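Local structure of TetR family transcriptional regulator (Rhodococcus erythropolis, 4ZA6) at residues R87-S92 against V156-P161. The protein probably represses transcription of the quorum-sensing signal degradation gene qsdA, as a TetR-family DNA-binding regulator. Numbering follows the deposited sequence.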
loop_
_atom_site.group_PDB
_atom_site.type_symbol
_atom_site.label_atom_id
_atom_site.label_comp_id
_atom_site.label_asym_id
_atom_site.label_seq_id
_atom_site.Cartn_x
_atom_site.Cartn_y
_atom_site.Cartn_z
ATOM N N ARG A 87 0.243 -6.895 -8.614
ATOM C CA ARG A 87 -0.594 -8.024 -8.997
ATOM C C ARG A 87 -1.272 -8.652 -7.795
ATOM O O ARG A 87 -2.403 -9.113 -7.925
ATOM C CB ARG A 87 0.194 -9.041 -9.830
ATOM C CG ARG A 87 0.506 -8.496 -11.210
ATOM C CD ARG A 87 1.162 -9.510 -12.127
ATOM N NE ARG A 87 2.612 -9.342 -12.115
ATOM C CZ ARG A 87 3.317 -8.740 -13.069
ATOM N NH1 ARG A 87 2.722 -8.294 -14.166
ATOM N NH2 ARG A 87 4.627 -8.613 -12.948
ATOM N N SER A 88 -0.619 -8.602 -6.602
ATOM C CA SER A 88 -1.208 -9.124 -5.362
ATOM C C SER A 88 -2.377 -8.226 -4.929
ATOM O O SER A 88 -3.433 -8.718 -4.547
ATOM C CB SER A 88 -0.158 -9.213 -4.260
ATOM O OG SER A 88 -0.757 -9.692 -3.068
ATOM N N VAL A 89 -2.197 -6.924 -5.042
ATOM C CA VAL A 89 -3.229 -5.930 -4.729
ATOM C C VAL A 89 -4.407 -6.075 -5.721
ATOM O O VAL A 89 -5.555 -6.103 -5.291
ATOM C CB VAL A 89 -2.655 -4.506 -4.712
ATOM C CG1 VAL A 89 -3.771 -3.450 -4.632
ATOM C CG2 VAL A 89 -1.668 -4.333 -3.566
ATOM N N GLU A 90 -4.116 -6.214 -7.027
ATOM C CA GLU A 90 -5.137 -6.401 -8.069
ATOM C C GLU A 90 -6.020 -7.662 -7.815
ATOM O O GLU A 90 -7.228 -7.616 -8.050
ATOM C CB GLU A 90 -4.459 -6.445 -9.459
ATOM C CG GLU A 90 -5.405 -6.550 -10.646
ATOM C CD GLU A 90 -4.738 -6.914 -11.963
ATOM O OE1 GLU A 90 -3.785 -7.728 -11.954
ATOM O OE2 GLU A 90 -5.186 -6.398 -13.012
ATOM N N SER A 91 -5.422 -8.763 -7.309
ATOM C CA SER A 91 -6.166 -10.003 -7.048
ATOM C C SER A 91 -6.783 -10.085 -5.640
ATOM O O SER A 91 -7.311 -11.137 -5.266
ATOM C CB SER A 91 -5.288 -11.220 -7.346
ATOM O OG SER A 91 -4.261 -11.377 -6.376
ATOM N N SER A 92 -6.736 -8.985 -4.859
ATOM C CA SER A 92 -7.290 -8.996 -3.496
ATOM C C SER A 92 -8.802 -8.944 -3.485
ATOM O O SER A 92 -9.367 -7.946 -3.912
ATOM C CB SER A 92 -6.749 -7.826 -2.688
ATOM O OG SER A 92 -7.298 -7.808 -1.382
ATOM N N VAL A 156 -1.746 5.686 -9.165
ATOM C CA VAL A 156 -2.875 6.073 -10.035
ATOM C C VAL A 156 -3.108 5.054 -11.156
ATOM O O VAL A 156 -4.218 4.963 -11.680
ATOM C CB VAL A 156 -2.829 7.547 -10.553
ATOM C CG1 VAL A 156 -3.084 8.531 -9.405
ATOM C CG2 VAL A 156 -1.502 7.851 -11.246
ATOM N N HIS A 157 -2.044 4.299 -11.531
ATOM C CA HIS A 157 -2.125 3.274 -12.572
ATOM C C HIS A 157 -2.649 1.999 -11.975
ATOM O O HIS A 157 -3.532 1.368 -12.574
ATOM C CB HIS A 157 -0.774 3.066 -13.277
ATOM C CG HIS A 157 -0.403 4.220 -14.146
ATOM N ND1 HIS A 157 -1.062 4.467 -15.326
ATOM C CD2 HIS A 157 0.507 5.196 -13.944
ATOM C CE1 HIS A 157 -0.518 5.563 -15.820
ATOM N NE2 HIS A 157 0.442 6.023 -15.037
ATOM N N LEU A 158 -2.130 1.606 -10.793
ATOM C CA LEU A 158 -2.643 0.413 -10.115
ATOM C C LEU A 158 -4.152 0.512 -9.915
ATOM O O LEU A 158 -4.879 -0.455 -10.165
ATOM C CB LEU A 158 -1.926 0.212 -8.777
ATOM C CG LEU A 158 -2.402 -0.938 -7.892
ATOM C CD1 LEU A 158 -2.442 -2.282 -8.652
ATOM C CD2 LEU A 158 -1.563 -1.023 -6.634
ATOM N N TYR A 159 -4.626 1.686 -9.488
ATOM C CA TYR A 159 -6.035 1.915 -9.197
ATOM C C TYR A 159 -6.797 2.628 -10.303
ATOM O O TYR A 159 -7.850 3.191 -10.012
ATOM C CB TYR A 159 -6.176 2.660 -7.843
ATOM C CG TYR A 159 -5.470 1.971 -6.698
ATOM C CD1 TYR A 159 -5.890 0.724 -6.244
ATOM C CD2 TYR A 159 -4.370 2.556 -6.077
ATOM C CE1 TYR A 159 -5.213 0.062 -5.225
ATOM C CE2 TYR A 159 -3.679 1.898 -5.060
ATOM C CZ TYR A 159 -4.120 0.663 -4.623
ATOM O OH TYR A 159 -3.454 0.013 -3.618
ATOM N N ALA A 160 -6.302 2.568 -11.571
ATOM C CA ALA A 160 -6.916 3.186 -12.757
ATOM C C ALA A 160 -8.427 2.898 -12.928
ATOM O O ALA A 160 -9.130 3.841 -13.285
ATOM C CB ALA A 160 -6.151 2.820 -14.015
ATOM N N PRO A 161 -8.987 1.685 -12.606
ATOM C CA PRO A 161 -10.444 1.504 -12.730
ATOM C C PRO A 161 -11.286 2.405 -11.827
ATOM O O PRO A 161 -12.399 2.752 -12.210
ATOM C CB PRO A 161 -10.656 0.026 -12.429
ATOM C CG PRO A 161 -9.325 -0.608 -12.609
ATOM C CD PRO A 161 -8.353 0.424 -12.163
#
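Val89 meets Leu158 and Tyr159 where the C-terminal ends of helices 74-90 and 143-158 come together in the all-helical TetR-type C-terminal domain, the part of the fold that in this family usually carries the ligand pocket. The contact is small and made by van der Waals packing: no hydrogen bond joins the two segments, which bury 141 Å² between them. The Val89 side chain points toward segment 156-161, and CG1, anti to the backbone N (chi1 170°), is the branch that reaches across. Leu158 offers one methyl, with CD2 lying 3.8 Å from Val89 CG1 and also touching Val89 CB, at 4.1 Å. Tyr159 crosses the valine at about a right angle and presents the phenol end of its ring, CE1, CZ and OH, to the same methyl, which approaches obliquely. Leu158 also covers one face of its neighbour's ring, CG lying 3.9 Å above the plane of the Tyr159 ring, over its centre, so that neighbouring residues form one surface for the valine. Tyr159 is the first residue after helix 143-158 to leave helical phi/psi, and beyond it the chain turns into a short 3-10 segment at Ala160 and Pro161. Helix 103-111 borders the tyrosine too, Phe106 meeting its ring edge-to-face, while Leu95 of helix 93-101 touches both Val89 and Tyr159. A molecule of 2-methyl-2,4-pentanediol, probably from the crystallisation liquor, lies close to the Tyr159 side chain. The closest approach between the segments is Val89 CG1 to Tyr159 OH, 3.6 Å.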